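Local coordinates for synaptonemal complex protein 2 (Mus musculus, PDB 5IWZ) that is a major component of the axial and lateral elements of synaptonemal complexes in meiotic prophase, required for chromosome synapsis, SYCP3 insertion and fertility, at residues I155-C159 / M179-L183; Q172-K177 / D215-Q219. Residues are numbered along the deposited sequence.

Interaction 1: residues I155-C159 / M179-L183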
# COMPACT_ATOMS: atom_id res chain seq x y z
N ILE A 155 3.44 -2.83 -13.73
CA ILE A 155 3.96 -1.47 -13.51
C ILE A 155 3.04 -0.40 -14.09
O ILE A 155 2.73 0.56 -13.38
CB ILE A 155 5.41 -1.37 -14.03
CG1 ILE A 155 6.35 -2.29 -13.27
CG2 ILE A 155 5.90 0.07 -13.95
CD1 ILE A 155 6.40 -2.01 -11.82
N PRO A 156 2.57 -0.51 -15.35
CA PRO A 156 1.61 0.51 -15.83
C PRO A 156 0.29 0.51 -15.08
O PRO A 156 -0.30 1.58 -14.87
CB PRO A 156 1.43 0.17 -17.32
CG PRO A 156 2.01 -1.18 -17.50
CD PRO A 156 3.05 -1.36 -16.45
N GLN A 157 -0.22 -0.67 -14.69
CA GLN A 157 -1.48 -0.74 -13.96
C GLN A 157 -1.38 -0.03 -12.62
O GLN A 157 -2.27 0.72 -12.22
CB GLN A 157 -1.87 -2.21 -13.72
CG GLN A 157 -2.20 -3.02 -14.96
CD GLN A 157 -3.59 -2.75 -15.49
OE1 GLN A 157 -4.43 -2.19 -14.79
NE2 GLN A 157 -3.83 -3.12 -16.75
N ILE A 158 -0.30 -0.29 -11.89
CA ILE A 158 -0.13 0.31 -10.56
C ILE A 158 0.02 1.83 -10.66
O ILE A 158 -0.59 2.57 -9.88
CB ILE A 158 1.04 -0.35 -9.83
CG1 ILE A 158 0.70 -1.83 -9.58
CG2 ILE A 158 1.36 0.40 -8.51
CD1 ILE A 158 1.81 -2.64 -8.92
N CYS A 159 0.81 2.31 -11.63
CA CYS A 159 0.95 3.76 -11.81
C CYS A 159 -0.39 4.41 -12.12
O CYS A 159 -0.73 5.46 -11.55
CB CYS A 159 1.95 4.06 -12.94
SG CYS A 159 3.67 3.63 -12.62
N MET A 179 4.87 -2.14 -5.94
CA MET A 179 5.60 -1.74 -7.14
C MET A 179 7.05 -1.41 -6.83
O MET A 179 7.96 -1.80 -7.58
CB MET A 179 4.92 -0.56 -7.83
CG MET A 179 5.78 -0.01 -8.98
SD MET A 179 4.97 1.17 -10.06
CE MET A 179 4.98 2.65 -9.05
N ASN A 180 7.29 -0.67 -5.74
CA ASN A 180 8.66 -0.33 -5.36
C ASN A 180 9.46 -1.56 -4.97
O ASN A 180 10.67 -1.63 -5.23
CB ASN A 180 8.64 0.74 -4.25
CG ASN A 180 8.42 2.13 -4.82
OD1 ASN A 180 8.94 2.43 -5.88
ND2 ASN A 180 7.62 2.96 -4.15
N LEU A 181 8.81 -2.56 -4.38
CA LEU A 181 9.46 -3.84 -4.13
C LEU A 181 9.85 -4.53 -5.43
O LEU A 181 10.95 -5.08 -5.55
CB LEU A 181 8.53 -4.71 -3.29
CG LEU A 181 8.94 -6.13 -2.93
CD1 LEU A 181 10.00 -6.10 -1.84
CD2 LEU A 181 7.72 -6.91 -2.46
N MET A 182 8.96 -4.50 -6.43
CA MET A 182 9.28 -5.14 -7.71
C MET A 182 10.43 -4.43 -8.40
O MET A 182 11.32 -5.07 -8.98
CB MET A 182 8.05 -5.15 -8.60
CG MET A 182 6.90 -5.96 -8.02
SD MET A 182 5.51 -6.27 -9.13
CE MET A 182 5.12 -4.67 -9.80
N LEU A 183 10.43 -3.10 -8.38
CA LEU A 183 11.53 -2.37 -8.97
C LEU A 183 12.83 -2.61 -8.21
O LEU A 183 13.90 -2.58 -8.81
CB LEU A 183 11.19 -0.88 -9.03
CG LEU A 183 9.93 -0.50 -9.80
CD1 LEU A 183 9.58 0.95 -9.53
CD2 LEU A 183 10.15 -0.73 -11.29

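Interaction 2: residues Q172-K177 / D215-Q219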
# COMPACT_ATOMS: atom_id res chain seq x y z
N GLN A 172 -4.04 2.47 -2.88
CA GLN A 172 -2.88 3.02 -3.58
C GLN A 172 -1.60 2.76 -2.80
O GLN A 172 -0.59 2.39 -3.39
CB GLN A 172 -3.08 4.51 -3.84
CG GLN A 172 -4.30 4.79 -4.70
CD GLN A 172 -4.64 6.26 -4.76
OE1 GLN A 172 -4.45 6.98 -3.80
NE2 GLN A 172 -5.14 6.71 -5.91
N GLN A 173 -1.64 2.91 -1.46
CA GLN A 173 -0.43 2.68 -0.67
C GLN A 173 0.05 1.24 -0.80
O GLN A 173 1.26 0.98 -0.90
CB GLN A 173 -0.67 3.04 0.81
CG GLN A 173 -0.79 4.54 1.07
CD GLN A 173 -1.23 4.88 2.52
OE1 GLN A 173 -1.59 4.00 3.31
NE2 GLN A 173 -1.18 6.18 2.85
N GLU A 174 -0.89 0.29 -0.77
CA GLU A 174 -0.54 -1.12 -0.91
C GLU A 174 0.06 -1.40 -2.29
O GLU A 174 1.08 -2.10 -2.41
CB GLU A 174 -1.79 -1.96 -0.65
CG GLU A 174 -1.69 -3.42 -1.08
CD GLU A 174 -0.63 -4.17 -0.31
OE1 GLU A 174 -0.21 -3.68 0.77
OE2 GLU A 174 -0.19 -5.24 -0.80
N ALA A 175 -0.56 -0.87 -3.34
CA ALA A 175 -0.07 -1.13 -4.70
C ALA A 175 1.28 -0.46 -4.93
O ALA A 175 2.20 -1.07 -5.51
CB ALA A 175 -1.08 -0.64 -5.73
N LEU A 176 1.41 0.80 -4.51
CA LEU A 176 2.65 1.53 -4.72
C LEU A 176 3.82 0.84 -4.03
O LEU A 176 4.94 0.79 -4.57
CB LEU A 176 2.47 2.97 -4.23
CG LEU A 176 3.64 3.94 -4.34
CD1 LEU A 176 4.13 3.91 -5.76
CD2 LEU A 176 3.19 5.37 -3.94
N LYS A 177 3.59 0.28 -2.85
CA LYS A 177 4.69 -0.35 -2.13
C LYS A 177 5.09 -1.68 -2.77
O LYS A 177 6.28 -2.02 -2.83
CB LYS A 177 4.31 -0.52 -0.66
CG LYS A 177 4.81 -1.76 0.01
CD LYS A 177 4.37 -1.77 1.49
CE LYS A 177 2.85 -1.60 1.60
NZ LYS A 177 2.41 -1.00 2.90
N ASP A 215 -1.07 12.91 0.93
CA ASP A 215 -0.67 11.83 1.83
C ASP A 215 0.85 11.70 1.73
O ASP A 215 1.37 11.45 0.65
CB ASP A 215 -1.33 10.50 1.45
CG ASP A 215 -0.97 9.38 2.43
OD1 ASP A 215 -1.62 9.33 3.50
OD2 ASP A 215 -0.03 8.60 2.15
N TYR A 216 1.55 11.89 2.86
CA TYR A 216 3.01 11.91 2.81
C TYR A 216 3.57 10.55 2.36
O TYR A 216 4.54 10.50 1.59
CB TYR A 216 3.57 12.31 4.18
CG TYR A 216 5.07 12.44 4.11
CD1 TYR A 216 5.89 11.38 4.45
CD2 TYR A 216 5.65 13.59 3.61
CE1 TYR A 216 7.25 11.50 4.36
CE2 TYR A 216 7.00 13.70 3.49
CZ TYR A 216 7.79 12.65 3.86
OH TYR A 216 9.13 12.73 3.76
N GLU A 217 2.98 9.45 2.84
CA GLU A 217 3.49 8.13 2.45
C GLU A 217 3.38 7.91 0.94
O GLU A 217 4.29 7.36 0.32
CB GLU A 217 2.72 7.03 3.20
CG GLU A 217 3.06 5.61 2.68
CD GLU A 217 2.42 4.47 3.50
OE1 GLU A 217 2.07 4.68 4.68
OE2 GLU A 217 2.30 3.35 2.97
N LEU A 218 2.28 8.33 0.34
CA LEU A 218 2.15 8.21 -1.10
C LEU A 218 3.12 9.14 -1.82
O LEU A 218 3.67 8.78 -2.86
CB LEU A 218 0.71 8.47 -1.52
CG LEU A 218 -0.28 7.35 -1.22
CD1 LEU A 218 -1.67 7.86 -1.52
CD2 LEU A 218 0.01 6.06 -2.06
N GLN A 219 3.36 10.34 -1.26
CA GLN A 219 4.33 11.25 -1.87
C GLN A 219 5.71 10.60 -1.95
O GLN A 219 6.38 10.66 -2.99
CB GLN A 219 4.42 12.57 -1.09
CG GLN A 219 3.28 13.57 -1.32
CD GLN A 219 3.53 14.91 -0.61
OE1 GLN A 219 3.88 14.95 0.56
NE2 GLN A 219 3.35 16.02 -1.34
O HOH W 1 -1.50 7.80 5.49
O HOH W 2 2.82 2.87 0.09

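Interaction 1: residues I155-C159 / M179-L183
Ile155 reaches out of helix 144-163 and lays its CD1 methyl among three side chains of helix 169-185: it lies 3.5 Å from Met179 CG, 3.6 Å from Met182 CE and 4.0 Å from Leu183 CD2. The two helices form an antiparallel hairpin of the armadillo-repeat-like domain; their local axes pass 11.1 Å apart at 148°, a spacing bridged by the isoleucine and methionine side chains. With chi1 and chi2 both m, Ile155 bends its tip into the gap although its CA-to-CB bond points sideways. One turn on, Ile158 faces the partner helix directly, setting CG2 3.7 Å from Met179 CB and CD1 4.0 Å from Met182 CE. The methyl CE of Met182 is thus shared by the CD1 atoms of both isoleucines. The contact is wholly apolar and buried. Met199 of helix 197-212 packs on Ile155 and Cys159, Phe133 of helix 123-141 on Ile158, and Ala225 of helix 216-229 on Met179, so neighbouring helices continue the same core. Met179, extended with chi1 and chi2 both t, runs across to helix 144-163, where its SD comes to 3.8 Å from Cys159 SG.

Interaction 2: residues Q172-K177 / D215-Q219
This is a mixed polar and apolar contact between two helices of an alpha-solenoid: helix 169-185, in the armadillo-repeat-like domain, meets the N-terminal end of helix 216-229, and helix 197-212 lies between them in sequence. Asp215 is the N-cap of the later helix. Its OD2 accepts from Leu218 N at 2.9 Å, satisfying a backbone NH of the first turn, and also from Gln173 NE2 at 2.8 Å, so the capping carboxylate ties the neighbouring helix to this end. Water 1 adds a second route, accepting from Gln173 NE2 at 3.1 Å and donating to Asp215 OD1 at 2.5 Å. The same OD1 is hydrogen-bonded to Ser315, and Tyr216 N to Asn312, which joins this helix start to the beta-rich C-terminal part of the chain. Next to the polar group, Leu218 fills the space between the helices: its CD2 lies 3.6 Å from Gln173 CG and 3.8 Å from Leu176 CD2, and its CD1 is 3.7 Å from Gln172 OE1. Gln172 NE2 is hydrogen-bonded to Leu161 O on helix 144-163. Toward solvent, Glu217 extends along Gln173, with OE2 3.7 Å from CB of that glutamine; Lys177 NZ remains 4.4 Å from Glu217 OE2, too far for a salt bridge. Water 2 closes this margin, donating to Gln173 O at 2.6 Å and to Glu217 OE2 at 3.0 Å.

In the fold
Both contacts use helix 169-185, but on different partners: interaction 1 pairs it with the preceding helix 144-163, interaction 2 with the later helix 216-229. Their centres are 11 Å apart, and they meet where Ile158 CG2 packs 3.4 Å from Ala175 O. Interaction 1 is buried and made of aliphatic and sulfur-containing side chains; interaction 2 is only partly buried, combines leucine packing with a buried capping carboxylate, and has an exposed margin formed by Glu217, Lys177 and a bridging water. The change follows their place in the fold, since interaction 1 joins consecutive helices inside the solenoid, whereas interaction 2 joins helix 169-185 to the start of helix 216-229, which also contacts the C-terminal beta region.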